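Local coordinates for DELTA1-pyrroline-2-carboxylate reductase (Thermococcus litoralis DSM 5473, PDB 6T3E), which catalyses the reduction of Delta1-pyrroline-2-carboxylate to L-proline, using a reduced nicotinamide dinucleotide such as NADH as hydride donor, at residues B[157-162]-B[190-195]; B[164-169]-B[219-224]; B[95-100]-B[225-230]; B[35-40]-B[127-132]. One frame throughout, in Å; residues are numbered along the deposited sequence.

Contact 1: B[157-162]-B[190-195]. With NAI (1,4-dihydronicotinamide adenine dinucleotide), chain F.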
# COMPACT_ATOMS: atom_id res chain seq x y z
N ILE B 157 18.11 -14.65 21.05
CA ILE B 157 16.87 -15.10 21.65
C ILE B 157 15.82 -15.12 20.55
O ILE B 157 15.49 -14.07 19.98
CB ILE B 157 16.44 -14.20 22.81
CG1 ILE B 157 17.37 -14.42 24.00
CG2 ILE B 157 15.00 -14.46 23.22
CD1 ILE B 157 17.37 -13.27 24.95
N GLY B 158 15.30 -16.32 20.25
CA GLY B 158 14.42 -16.56 19.11
C GLY B 158 15.19 -16.94 17.87
O GLY B 158 15.69 -16.07 17.15
N ALA B 159 15.28 -18.23 17.56
CA ALA B 159 16.13 -18.70 16.45
C ALA B 159 15.29 -18.94 15.20
O ALA B 159 15.21 -20.04 14.67
CB ALA B 159 16.88 -19.96 16.86
N GLY B 160 14.66 -17.87 14.72
CA GLY B 160 13.78 -17.94 13.57
C GLY B 160 14.43 -17.44 12.30
O GLY B 160 15.65 -17.47 12.14
N VAL B 161 13.59 -16.97 11.37
CA VAL B 161 14.11 -16.49 10.10
C VAL B 161 14.96 -15.24 10.31
O VAL B 161 16.07 -15.14 9.79
CB VAL B 161 12.97 -16.25 9.09
CG1 VAL B 161 13.51 -15.49 7.88
CG2 VAL B 161 12.35 -17.57 8.65
N GLN B 162 14.46 -14.29 11.11
CA GLN B 162 15.18 -13.04 11.28
C GLN B 162 16.52 -13.24 11.98
O GLN B 162 17.52 -12.61 11.62
CB GLN B 162 14.33 -12.02 12.04
CG GLN B 162 13.12 -11.52 11.26
CD GLN B 162 13.44 -11.29 9.79
OE1 GLN B 162 14.47 -10.67 9.44
NE2 GLN B 162 12.56 -11.79 8.93
N LYS B 190 18.52 -25.89 17.68
CA LYS B 190 19.51 -26.85 17.20
C LYS B 190 19.82 -26.60 15.73
O LYS B 190 20.98 -26.47 15.33
CB LYS B 190 19.00 -28.27 17.42
CG LYS B 190 20.01 -29.37 17.17
CD LYS B 190 19.40 -30.75 17.44
CE LYS B 190 20.33 -31.86 16.96
NZ LYS B 190 19.79 -33.21 17.22
N LYS B 191 18.76 -26.48 14.92
CA LYS B 191 18.95 -26.24 13.49
C LYS B 191 19.68 -24.94 13.25
O LYS B 191 20.53 -24.85 12.36
CB LYS B 191 17.60 -26.25 12.79
CG LYS B 191 17.70 -26.58 11.32
CD LYS B 191 16.36 -26.52 10.63
CE LYS B 191 16.56 -26.24 9.14
NZ LYS B 191 17.34 -27.32 8.44
N PHE B 192 19.38 -23.92 14.06
CA PHE B 192 20.09 -22.65 13.95
C PHE B 192 21.57 -22.80 14.28
O PHE B 192 22.43 -22.36 13.51
CB PHE B 192 19.43 -21.62 14.87
CG PHE B 192 19.99 -20.23 14.72
CD1 PHE B 192 21.18 -19.88 15.35
CD2 PHE B 192 19.31 -19.28 13.97
CE1 PHE B 192 21.69 -18.60 15.22
CE2 PHE B 192 19.83 -18.00 13.84
CZ PHE B 192 21.02 -17.66 14.46
N ALA B 193 21.88 -23.40 15.43
CA ALA B 193 23.27 -23.52 15.84
C ALA B 193 24.09 -24.32 14.84
O ALA B 193 25.18 -23.90 14.43
CB ALA B 193 23.37 -24.13 17.24
N GLU B 194 23.56 -25.45 14.38
CA GLU B 194 24.28 -26.27 13.41
C GLU B 194 24.46 -25.52 12.10
O GLU B 194 25.58 -25.28 11.64
CB GLU B 194 23.54 -27.59 13.17
CG GLU B 194 23.57 -28.56 14.33
CD GLU B 194 22.67 -29.76 14.09
OE1 GLU B 194 22.15 -29.89 12.95
OE2 GLU B 194 22.47 -30.57 15.03
N GLU B 195 23.34 -25.12 11.49
CA GLU B 195 23.37 -24.55 10.14
C GLU B 195 24.08 -23.20 10.11
O GLU B 195 24.79 -22.90 9.15
CB GLU B 195 21.96 -24.45 9.60
CG GLU B 195 21.42 -25.79 9.18
CD GLU B 195 20.07 -25.68 8.52
OE1 GLU B 195 19.47 -24.58 8.57
OE2 GLU B 195 19.62 -26.69 7.94
PA NAI F . 9.77 -16.88 13.02
O1A NAI F . 8.44 -17.45 13.44
O2A NAI F . 10.29 -17.64 11.81
O5B NAI F . 10.87 -16.89 14.25
C5B NAI F . 10.35 -16.45 15.50
C4B NAI F . 11.13 -17.20 16.66
O4B NAI F . 10.83 -16.69 17.81
C3B NAI F . 10.68 -18.67 16.72
O3B NAI F . 11.76 -19.47 16.54
C2B NAI F . 10.05 -18.81 18.12
O2B NAI F . 10.21 -20.22 18.64
C1B NAI F . 10.72 -17.95 18.82
N9A NAI F . 10.03 -17.56 20.02
C8A NAI F . 8.76 -17.15 20.03
N7A NAI F . 8.44 -16.87 21.29
C5A NAI F . 9.51 -17.11 22.06
C6A NAI F . 9.70 -16.98 23.42
N6A NAI F . 8.81 -16.55 24.49
N1A NAI F . 10.87 -17.27 23.96
C2A NAI F . 11.89 -17.69 23.17
N3A NAI F . 11.71 -17.82 21.83
C4A NAI F . 10.50 -17.53 21.28
O3 NAI F . 9.49 -15.29 12.65
PN NAI F . 10.69 -14.23 12.19
O1N NAI F . 10.54 -14.09 10.69
O2N NAI F . 12.05 -14.73 12.60
O5D NAI F . 10.44 -12.80 12.91
C5D NAI F . 10.95 -12.62 14.18
C4D NAI F . 10.39 -11.29 14.75
O4D NAI F . 10.85 -10.25 14.10
C3D NAI F . 8.86 -11.26 14.58
O3D NAI F . 8.30 -10.71 15.71
C2D NAI F . 8.63 -10.29 13.40
O2D NAI F . 7.22 -9.72 13.52
C1D NAI F . 9.58 -9.41 13.57
N1N NAI F . 9.93 -8.77 12.29
C2N NAI F . 10.20 -7.35 12.22
C3N NAI F . 11.02 -6.78 11.03
C7N NAI F . 11.83 -5.49 11.32
O7N NAI F . 11.82 -5.08 12.42
N7N NAI F . 12.58 -4.81 10.25
C4N NAI F . 11.52 -7.70 9.93
C5N NAI F . 10.74 -9.02 9.83
C6N NAI F . 10.01 -9.55 11.08

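Contact 2: B[164-169]-B[219-224]. With NAI (1,4-dihydronicotinamide adenine dinucleotide), chain F.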
# COMPACT_ATOMS: atom_id res chain seq x y z
N ARG B 164 18.73 -15.44 11.78
CA ARG B 164 19.83 -15.85 10.92
C ARG B 164 20.51 -14.65 10.27
O ARG B 164 21.72 -14.46 10.40
CB ARG B 164 19.32 -16.83 9.87
CG ARG B 164 19.01 -18.18 10.42
CD ARG B 164 18.09 -18.91 9.48
NE ARG B 164 18.22 -20.36 9.62
CZ ARG B 164 17.59 -21.07 10.54
NH1 ARG B 164 16.79 -20.45 11.42
NH2 ARG B 164 17.77 -22.39 10.57
N THR B 165 19.72 -13.80 9.59
CA THR B 165 20.30 -12.60 9.01
C THR B 165 20.74 -11.60 10.08
O THR B 165 21.64 -10.78 9.83
CB THR B 165 19.30 -11.94 8.07
OG1 THR B 165 18.04 -11.83 8.75
CG2 THR B 165 19.13 -12.78 6.80
N GLN B 166 20.11 -11.64 11.25
CA GLN B 166 20.55 -10.77 12.33
C GLN B 166 21.98 -11.11 12.73
O GLN B 166 22.84 -10.23 12.78
CB GLN B 166 19.62 -10.90 13.52
CG GLN B 166 18.34 -10.09 13.41
CD GLN B 166 18.58 -8.61 13.45
OE1 GLN B 166 19.43 -8.11 14.20
NE2 GLN B 166 17.80 -7.87 12.64
N LEU B 167 22.25 -12.39 12.98
CA LEU B 167 23.60 -12.79 13.37
C LEU B 167 24.57 -12.58 12.22
O LEU B 167 25.71 -12.14 12.44
CB LEU B 167 23.63 -14.24 13.85
CG LEU B 167 25.00 -14.72 14.36
CD1 LEU B 167 25.43 -13.95 15.60
CD2 LEU B 167 25.04 -16.23 14.61
N TRP B 168 24.14 -12.87 10.99
CA TRP B 168 25.00 -12.69 9.82
C TRP B 168 25.45 -11.24 9.68
O TRP B 168 26.64 -10.96 9.51
CB TRP B 168 24.27 -13.16 8.55
CG TRP B 168 25.06 -13.06 7.27
CD1 TRP B 168 26.39 -12.79 7.13
CD2 TRP B 168 24.55 -13.23 5.94
NE1 TRP B 168 26.74 -12.76 5.81
CE2 TRP B 168 25.63 -13.03 5.05
CE3 TRP B 168 23.28 -13.52 5.41
CZ2 TRP B 168 25.50 -13.12 3.66
CZ3 TRP B 168 23.14 -13.62 4.03
CH2 TRP B 168 24.25 -13.41 3.17
N ALA B 169 24.51 -10.29 9.80
CA ALA B 169 24.89 -8.89 9.68
C ALA B 169 25.75 -8.42 10.85
O ALA B 169 26.57 -7.51 10.69
CB ALA B 169 23.64 -8.02 9.55
N ILE B 219 26.80 -8.64 22.39
CA ILE B 219 25.71 -8.16 21.54
C ILE B 219 24.55 -9.14 21.66
O ILE B 219 24.75 -10.35 21.50
CB ILE B 219 26.13 -8.02 20.07
CG1 ILE B 219 27.20 -6.95 19.91
CG2 ILE B 219 24.92 -7.70 19.19
CD1 ILE B 219 27.81 -6.91 18.53
N LEU B 220 23.36 -8.64 21.92
CA LEU B 220 22.19 -9.49 22.06
C LEU B 220 21.24 -9.27 20.90
O LEU B 220 20.91 -8.13 20.57
CB LEU B 220 21.47 -9.22 23.38
CG LEU B 220 20.20 -10.06 23.62
CD1 LEU B 220 20.56 -11.54 23.68
CD2 LEU B 220 19.50 -9.62 24.88
N ILE B 221 20.79 -10.37 20.31
CA ILE B 221 19.84 -10.35 19.20
C ILE B 221 18.54 -10.95 19.72
O ILE B 221 18.52 -12.09 20.19
CB ILE B 221 20.36 -11.15 17.99
CG1 ILE B 221 21.54 -10.45 17.32
CG2 ILE B 221 19.24 -11.41 17.00
CD1 ILE B 221 22.43 -11.40 16.53
N VAL B 222 17.46 -10.17 19.64
CA VAL B 222 16.12 -10.62 20.02
C VAL B 222 15.24 -10.52 18.77
O VAL B 222 15.09 -9.42 18.21
CB VAL B 222 15.55 -9.80 21.19
CG1 VAL B 222 14.43 -10.56 21.85
CG2 VAL B 222 16.63 -9.47 22.22
N ALA B 223 14.68 -11.67 18.34
CA ALA B 223 13.84 -11.82 17.12
C ALA B 223 12.77 -12.87 17.42
O ALA B 223 12.74 -14.00 16.89
CB ALA B 223 14.67 -12.22 15.90
N THR B 224 11.83 -12.48 18.26
CA THR B 224 10.87 -13.38 18.85
C THR B 224 9.48 -13.15 18.27
O THR B 224 9.22 -12.18 17.56
CB THR B 224 10.96 -13.21 20.37
OG1 THR B 224 12.25 -13.66 20.81
CG2 THR B 224 9.96 -13.94 21.10
PA NAI F . 9.77 -16.88 13.02
O1A NAI F . 8.44 -17.45 13.44
O2A NAI F . 10.29 -17.64 11.81
O5B NAI F . 10.87 -16.89 14.25
C5B NAI F . 10.35 -16.45 15.50
C4B NAI F . 11.13 -17.20 16.66
O4B NAI F . 10.83 -16.69 17.81
C3B NAI F . 10.68 -18.67 16.72
O3B NAI F . 11.76 -19.47 16.54
C2B NAI F . 10.05 -18.81 18.12
O2B NAI F . 10.21 -20.22 18.64
C1B NAI F . 10.72 -17.95 18.82
N9A NAI F . 10.03 -17.56 20.02
C8A NAI F . 8.76 -17.15 20.03
N7A NAI F . 8.44 -16.87 21.29
C5A NAI F . 9.51 -17.11 22.06
C6A NAI F . 9.70 -16.98 23.42
N6A NAI F . 8.81 -16.55 24.49
N1A NAI F . 10.87 -17.27 23.96
C2A NAI F . 11.89 -17.69 23.17
N3A NAI F . 11.71 -17.82 21.83
C4A NAI F . 10.50 -17.53 21.28
O3 NAI F . 9.49 -15.29 12.65
PN NAI F . 10.69 -14.23 12.19
O1N NAI F . 10.54 -14.09 10.69
O2N NAI F . 12.05 -14.73 12.60
O5D NAI F . 10.44 -12.80 12.91
C5D NAI F . 10.95 -12.62 14.18
C4D NAI F . 10.39 -11.29 14.75
O4D NAI F . 10.85 -10.25 14.10
C3D NAI F . 8.86 -11.26 14.58
O3D NAI F . 8.30 -10.71 15.71
C2D NAI F . 8.63 -10.29 13.40
O2D NAI F . 7.22 -9.72 13.52
C1D NAI F . 9.58 -9.41 13.57
N1N NAI F . 9.93 -8.77 12.29
C2N NAI F . 10.20 -7.35 12.22
C3N NAI F . 11.02 -6.78 11.03
C7N NAI F . 11.83 -5.49 11.32
O7N NAI F . 11.82 -5.08 12.42
N7N NAI F . 12.58 -4.81 10.25
C4N NAI F . 11.52 -7.70 9.93
C5N NAI F . 10.74 -9.02 9.83
C6N NAI F . 10.01 -9.55 11.08

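Contact 3: B[95-100]-B[225-230]. With NAI (1,4-dihydronicotinamide adenine dinucleotide), chain F.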
# COMPACT_ATOMS: atom_id res chain seq x y z
N LEU B 95 2.29 -10.91 8.66
CA LEU B 95 2.77 -11.58 9.87
C LEU B 95 1.66 -12.46 10.42
O LEU B 95 0.64 -11.96 10.90
CB LEU B 95 3.20 -10.54 10.91
CG LEU B 95 3.52 -11.11 12.28
CD1 LEU B 95 4.62 -12.12 12.13
CD2 LEU B 95 3.94 -10.00 13.25
N TYR B 96 1.84 -13.78 10.34
CA TYR B 96 0.90 -14.73 10.94
C TYR B 96 1.67 -15.63 11.89
O TYR B 96 2.23 -16.65 11.45
CB TYR B 96 0.17 -15.56 9.88
CG TYR B 96 -0.94 -14.80 9.17
CD1 TYR B 96 -0.68 -13.60 8.48
CD2 TYR B 96 -2.24 -15.29 9.15
CE1 TYR B 96 -1.68 -12.91 7.84
CE2 TYR B 96 -3.26 -14.60 8.51
CZ TYR B 96 -2.97 -13.40 7.85
OH TYR B 96 -3.98 -12.72 7.20
N PRO B 97 1.68 -15.34 13.19
CA PRO B 97 2.57 -16.07 14.12
C PRO B 97 2.32 -17.56 14.21
O PRO B 97 3.21 -18.30 14.64
CB PRO B 97 2.29 -15.39 15.47
CG PRO B 97 1.69 -14.07 15.13
CD PRO B 97 0.90 -14.29 13.88
N GLU B 98 1.13 -18.03 13.84
CA GLU B 98 0.81 -19.45 13.83
C GLU B 98 1.07 -20.11 12.48
O GLU B 98 0.71 -21.28 12.30
CB GLU B 98 -0.65 -19.67 14.23
CG GLU B 98 -0.98 -19.25 15.64
CD GLU B 98 -0.18 -20.03 16.68
OE1 GLU B 98 -0.43 -21.26 16.83
OE2 GLU B 98 0.70 -19.43 17.32
N ASN B 99 1.68 -19.40 11.54
CA ASN B 99 1.89 -19.96 10.21
C ASN B 99 2.86 -21.14 10.26
O ASN B 99 2.72 -22.09 9.48
CB ASN B 99 2.42 -18.89 9.25
CG ASN B 99 1.37 -18.41 8.24
OD1 ASN B 99 0.19 -18.77 8.31
ND2 ASN B 99 1.81 -17.58 7.31
N THR B 100 3.82 -21.12 11.20
CA THR B 100 4.78 -22.21 11.28
C THR B 100 4.10 -23.54 11.57
O THR B 100 4.65 -24.59 11.22
CB THR B 100 5.83 -21.90 12.36
OG1 THR B 100 5.22 -21.95 13.65
CG2 THR B 100 6.42 -20.52 12.15
N THR B 225 8.59 -14.12 18.51
CA THR B 225 7.16 -14.01 18.24
C THR B 225 6.35 -13.77 19.52
O THR B 225 5.14 -13.49 19.45
CB THR B 225 6.71 -15.30 17.52
OG1 THR B 225 7.20 -15.28 16.18
CG2 THR B 225 5.20 -15.52 17.49
N ALA B 226 7.00 -13.81 20.68
CA ALA B 226 6.34 -13.68 21.97
C ALA B 226 5.65 -12.34 22.12
O ALA B 226 6.14 -11.30 21.66
CB ALA B 226 7.36 -13.88 23.09
N ARG B 227 4.52 -12.35 22.83
CA ARG B 227 3.75 -11.15 23.10
C ARG B 227 4.02 -10.58 24.49
O ARG B 227 3.45 -9.54 24.84
CB ARG B 227 2.25 -11.44 22.93
CG ARG B 227 1.87 -11.71 21.48
CD ARG B 227 0.47 -12.29 21.36
NE ARG B 227 -0.01 -12.32 19.98
CZ ARG B 227 0.34 -13.22 19.06
NH1 ARG B 227 1.20 -14.19 19.36
NH2 ARG B 227 -0.18 -13.15 17.84
N GLU B 228 4.91 -11.19 25.25
CA GLU B 228 5.23 -10.75 26.59
C GLU B 228 6.74 -10.84 26.77
O GLU B 228 7.40 -11.62 26.07
CB GLU B 228 4.51 -11.60 27.65
CG GLU B 228 3.05 -11.20 27.83
CD GLU B 228 2.13 -12.39 28.06
OE1 GLU B 228 1.10 -12.49 27.37
OE2 GLU B 228 2.44 -13.22 28.95
N PRO B 229 7.31 -10.03 27.66
CA PRO B 229 8.77 -9.92 27.74
C PRO B 229 9.47 -11.25 27.95
O PRO B 229 9.06 -12.08 28.76
CB PRO B 229 8.98 -8.98 28.93
CG PRO B 229 7.76 -8.14 28.93
CD PRO B 229 6.64 -9.03 28.50
N VAL B 230 10.55 -11.44 27.19
CA VAL B 230 11.45 -12.57 27.36
C VAL B 230 12.78 -12.13 27.95
O VAL B 230 13.46 -12.95 28.59
CB VAL B 230 11.68 -13.31 26.02
CG1 VAL B 230 12.29 -14.68 26.25
CG2 VAL B 230 10.39 -13.42 25.23
PA NAI F . 9.77 -16.88 13.02
O1A NAI F . 8.44 -17.45 13.44
O2A NAI F . 10.29 -17.64 11.81
O5B NAI F . 10.87 -16.89 14.25
C5B NAI F . 10.35 -16.45 15.50
C4B NAI F . 11.13 -17.20 16.66
O4B NAI F . 10.83 -16.69 17.81
C3B NAI F . 10.68 -18.67 16.72
O3B NAI F . 11.76 -19.47 16.54
C2B NAI F . 10.05 -18.81 18.12
O2B NAI F . 10.21 -20.22 18.64
C1B NAI F . 10.72 -17.95 18.82
N9A NAI F . 10.03 -17.56 20.02
C8A NAI F . 8.76 -17.15 20.03
N7A NAI F . 8.44 -16.87 21.29
C5A NAI F . 9.51 -17.11 22.06
C6A NAI F . 9.70 -16.98 23.42
N6A NAI F . 8.81 -16.55 24.49
N1A NAI F . 10.87 -17.27 23.96
C2A NAI F . 11.89 -17.69 23.17
N3A NAI F . 11.71 -17.82 21.83
C4A NAI F . 10.50 -17.53 21.28
O3 NAI F . 9.49 -15.29 12.65
PN NAI F . 10.69 -14.23 12.19
O1N NAI F . 10.54 -14.09 10.69
O2N NAI F . 12.05 -14.73 12.60
O5D NAI F . 10.44 -12.80 12.91
C5D NAI F . 10.95 -12.62 14.18
C4D NAI F . 10.39 -11.29 14.75
O4D NAI F . 10.85 -10.25 14.10
C3D NAI F . 8.86 -11.26 14.58
O3D NAI F . 8.30 -10.71 15.71
C2D NAI F . 8.63 -10.29 13.40
O2D NAI F . 7.22 -9.72 13.52
C1D NAI F . 9.58 -9.41 13.57
N1N NAI F . 9.93 -8.77 12.29
C2N NAI F . 10.20 -7.35 12.22
C3N NAI F . 11.02 -6.78 11.03
C7N NAI F . 11.83 -5.49 11.32
O7N NAI F . 11.82 -5.08 12.42
N7N NAI F . 12.58 -4.81 10.25
C4N NAI F . 11.52 -7.70 9.93
C5N NAI F . 10.74 -9.02 9.83
C6N NAI F . 10.01 -9.55 11.08

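Contact 4: B[35-40]-B[127-132]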
# COMPACT_ATOMS: atom_id res chain seq x y z
N LYS B 35 20.90 -15.24 -5.31
CA LYS B 35 22.03 -15.18 -6.22
C LYS B 35 22.61 -13.76 -6.33
O LYS B 35 23.83 -13.58 -6.36
CB LYS B 35 21.49 -15.73 -7.53
CG LYS B 35 22.26 -15.85 -8.78
CD LYS B 35 21.23 -16.43 -9.79
CE LYS B 35 20.94 -17.87 -9.42
NZ LYS B 35 19.87 -18.17 -8.36
N LEU B 36 21.74 -12.74 -6.37
CA LEU B 36 22.12 -11.37 -6.70
C LEU B 36 22.76 -10.60 -5.55
O LEU B 36 23.65 -9.77 -5.79
CB LEU B 36 20.89 -10.61 -7.20
CG LEU B 36 20.32 -11.13 -8.50
CD1 LEU B 36 18.99 -10.42 -8.81
CD2 LEU B 36 21.31 -10.94 -9.63
N ILE B 37 22.25 -10.74 -4.32
CA ILE B 37 22.58 -9.82 -3.23
C ILE B 37 23.21 -10.54 -2.04
O ILE B 37 22.83 -11.66 -1.68
CB ILE B 37 21.34 -9.04 -2.79
CG1 ILE B 37 20.27 -10.00 -2.29
CG2 ILE B 37 20.79 -8.28 -3.96
CD1 ILE B 37 18.91 -9.35 -2.11
N SER B 38 24.17 -9.87 -1.40
CA SER B 38 24.88 -10.34 -0.22
C SER B 38 24.70 -9.32 0.89
O SER B 38 24.29 -8.18 0.65
CB SER B 38 26.38 -10.53 -0.51
OG SER B 38 26.98 -9.28 -0.85
N MET B 39 25.01 -9.72 2.13
CA MET B 39 24.70 -8.85 3.26
C MET B 39 25.61 -7.62 3.32
O MET B 39 25.16 -6.54 3.70
CB MET B 39 24.78 -9.65 4.57
CG MET B 39 24.33 -8.92 5.84
SD MET B 39 22.63 -8.30 5.87
CE MET B 39 21.68 -9.76 6.28
N LYS B 40 26.87 -7.75 2.91
CA LYS B 40 27.76 -6.60 2.90
C LYS B 40 27.24 -5.50 1.98
O LYS B 40 27.29 -4.31 2.32
CB LYS B 40 29.17 -7.02 2.48
CG LYS B 40 30.19 -5.91 2.60
CD LYS B 40 31.58 -6.43 2.30
CE LYS B 40 32.45 -5.33 1.73
NZ LYS B 40 31.63 -4.19 1.24
N GLY B 127 9.47 -10.98 -1.78
CA GLY B 127 9.94 -10.04 -0.78
C GLY B 127 10.40 -10.69 0.50
O GLY B 127 11.08 -10.04 1.30
N THR B 128 10.12 -11.98 0.66
CA THR B 128 10.41 -12.65 1.92
C THR B 128 11.90 -12.65 2.22
O THR B 128 12.32 -12.34 3.33
CB THR B 128 9.89 -14.09 1.90
OG1 THR B 128 8.52 -14.10 1.48
CG2 THR B 128 9.99 -14.69 3.27
N PHE B 129 12.71 -13.00 1.22
CA PHE B 129 14.16 -13.04 1.41
C PHE B 129 14.73 -11.64 1.59
O PHE B 129 15.63 -11.42 2.42
CB PHE B 129 14.79 -13.77 0.23
CG PHE B 129 16.28 -13.61 0.12
CD1 PHE B 129 17.13 -14.33 0.94
CD2 PHE B 129 16.82 -12.78 -0.83
CE1 PHE B 129 18.50 -14.21 0.83
CE2 PHE B 129 18.19 -12.65 -0.96
CZ PHE B 129 19.02 -13.36 -0.13
N ILE B 130 14.19 -10.66 0.85
CA ILE B 130 14.65 -9.29 0.96
C ILE B 130 14.27 -8.71 2.31
O ILE B 130 15.01 -7.90 2.88
CB ILE B 130 14.10 -8.44 -0.19
CG1 ILE B 130 14.97 -8.65 -1.43
CG2 ILE B 130 14.04 -6.96 0.20
CD1 ILE B 130 14.20 -8.63 -2.68
N THR B 131 13.10 -9.08 2.83
CA THR B 131 12.71 -8.60 4.15
C THR B 131 13.73 -9.03 5.20
O THR B 131 14.22 -8.20 5.97
CB THR B 131 11.34 -9.16 4.51
OG1 THR B 131 10.35 -8.67 3.58
CG2 THR B 131 10.95 -8.76 5.94
N ALA B 132 14.12 -10.30 5.17
CA ALA B 132 15.12 -10.78 6.12
C ALA B 132 16.47 -10.11 5.89
O ALA B 132 17.16 -9.75 6.86
CB ALA B 132 15.23 -12.30 6.03

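Contact 1: B[157-162]-B[190-195]
The backbones come closest at Ala-159 and Phe-192, with 6.1 Å between their CA atoms, where a glycine-rich turn passes beside helix 186-200. The turn, running from the end of strand 153-157 into helix 161-173, fits the dinucleotide-binding motif of a Rossmann-type fold. Across the contact the CB atoms of Ala-159 and Phe-192 meet at 3.6 Å, and the methyl of Ala-159 approaches the ring obliquely. Phe-192 has CG anti to its backbone N (chi1 -174°), a setting that lays the ring beside Ala-159, its edge near Gly-160 O. Gly-160 O accepts its hydrogen bond from Arg-164 NH1, while Val-181 and Leu-167 help enclose the ring. A small residue suits position 159, because the helix lies directly behind it. At Gly-158 the backbone angles themselves suit a glycine, since a CB would jam against the preceding carbonyl oxygen. At Gly-160 the reason is the cofactor: a CB would run into O5B of NADH, which is 3.2 Å from Gly-160 CA. Gln-162 bends at chi2 (-40°), bringing its NE2 to 3.4 Å from C5N of the dihydronicotinamide. Its CG lies 3.4 Å from O5D of NADH. An alanine here keeps the backbone amide but removes the group beside C5N, and the nicotinamide would probably be freer to shift. Amides at the start of the helix meet the pyrophosphate. Val-161 N makes a weak hydrogen bond to O2A of NADH. Gln-162 N donates to O2N of NADH at 2.9 Å in an almost straight bond (175°).

Contact 2: B[164-169]-B[219-224]
Gln-166 meets the sheet through its CB and CG while its amide bonds elsewhere, the notable feature of a contact that has no hydrogen bond between its segments. Its CB lies 3.5 Å from Ile-221 CG2, and the two side chains cross obliquely. The chain of Gln-166 then bends at chi2 (-68°); NE2 bonds to Ser-139 OG, and OE1 is also hydrogen-bonded outside the contact, so the buried amide is satisfied. Ile-221 grips the helix with both branches. Its chi1 (-70°) places CG1 beside the backbone N, and the extended chi2 (156°) carries CD1 on to 3.6 Å from Leu-167 CA, while CG2 is left for the glutamine. Leu-167 adds its own CD1, 4.0 Å from Ile-221 CD1, the side chains crossing at about a right angle. A beta-branched residue suits the strand here, since its two arms pack against adjacent helix residues. Just past the strand, Thr-224 O accepts a hydrogen bond from O3D of NADH, and Thr-224 CG2 touches the adenine at C5A. Helix 161-173 thus packs on the parallel sheet of the Rossmann-type domain, over strands 153-157 and 219-222, with helix 186-200 beside it at Leu-200.

Contact 3: B[95-100]-B[225-230]
Pro-97 lays its ring against two residues of the facing loop, Thr-225 and Arg-227. Its CB is 3.5 Å from Thr-225 CG2, a carbon-to-carbon contact, and its CG is 3.4 Å from Arg-227 NH2. The arginine is extended from CG to NE (chi2 168°, chi3 169°), which lets it span to the proline, where it crosses the ring at about a right angle with the guanidinium meeting it obliquely. Proline also suits this place because, with phi already near -60°, it occupies the second position of a type I turn from Tyr-96 to Asn-99, closed by Asn-99 N bonding to Tyr-96 O. Thr-225 divides its two branches between protein and cofactor. Its methyl, anti to the backbone N, faces Pro-97, while OG1 lies 3.4 Å from C5B of NADH. Next to it, Ala-226 CB rests 3.3 Å from N6A of the adenine, and from the other loop Leu-95 CD2 reaches O2D. Also in the turn, Tyr-96 OH bonds to Pro-116 O of the second subunit. Between the two loops themselves there is neither a hydrogen bond nor a salt bridge; Glu-98 OE2 and Arg-227 NH1 stay 5.6 Å apart, too far to pair but perhaps mildly attractive. The loops, from the two different sheets, therefore meet through undirected packing, while the dinucleotide touches both.

Contact 4: B[35-40]-B[127-132]
Apolar packing joins the segments, and it turns on one side chain: Ile-37 sets CD1 3.6 Å from Phe-129 CE2, with CG1 equally near the same ring carbon. The two side chains reach out from their own segments to meet each other, with the CD1 methyl oblique to the ring. CD1 also reaches 4.1 Å to CG1 of Ile-130, whose side chain crosses at about a right angle. For Ile-37, CG1 stands between its backbone N and carbonyl carbon (chi1 61°), and this rotation points the long branch at helix 128-146. A branched apolar residue fits a site walled by hydrocarbon and aromatic groups; trimmed to an alanine here, it would probably open a gap beside Phe-129 and leave that ring freer to move. No hydrogen bond crosses between the two segments; those present lie within a segment or lead outside. Gly-127 O takes two donors from Thr-131: the backbone N, 2.7 Å away, and OG1, which lies 2.8 Å from Gly-127 O and 49° above the carbonyl plane. The double grip helps fix the first turn of the helix. Thr-131 OG1 is bonded to Lys-91 as well, and both residues belong to the pocket of the bound proline. Ser-38 takes the N-cap position of helix 39-54. Ile-37 thus occupies the break between helices 30-36 and 39-54, wedged against helix 128-146, with Leu-333 and Ala-334 of helix 324-341 also touching it.

Contacts 1 and 2 are close companions in the Rossmann-type domain, their centres 9 Å apart, sharing helix 161-173 and joined through the sheet by a probable hydrogen bond of 2.7 Å from Ile-157 N to Ile-221 O. Contact 3 brings the loop after strand 87-95 to the same NADH, adding to the surroundings of a cofactor that contacts 1, 2 and 3 all touch. Contact 4 joins contact 2 directly: Thr-165 OG1 lies 2.9 Å from Ala-132 O, and Met-39 packs on Thr-165 and Ala-169. Its Thr-131 touches both NADH and the bound proline. Contacts 3 and 4 do not meet, with centres about 23 Å apart, yet the side chains of Pro-97 and Ile-130 each lie about 9 Å from that proline.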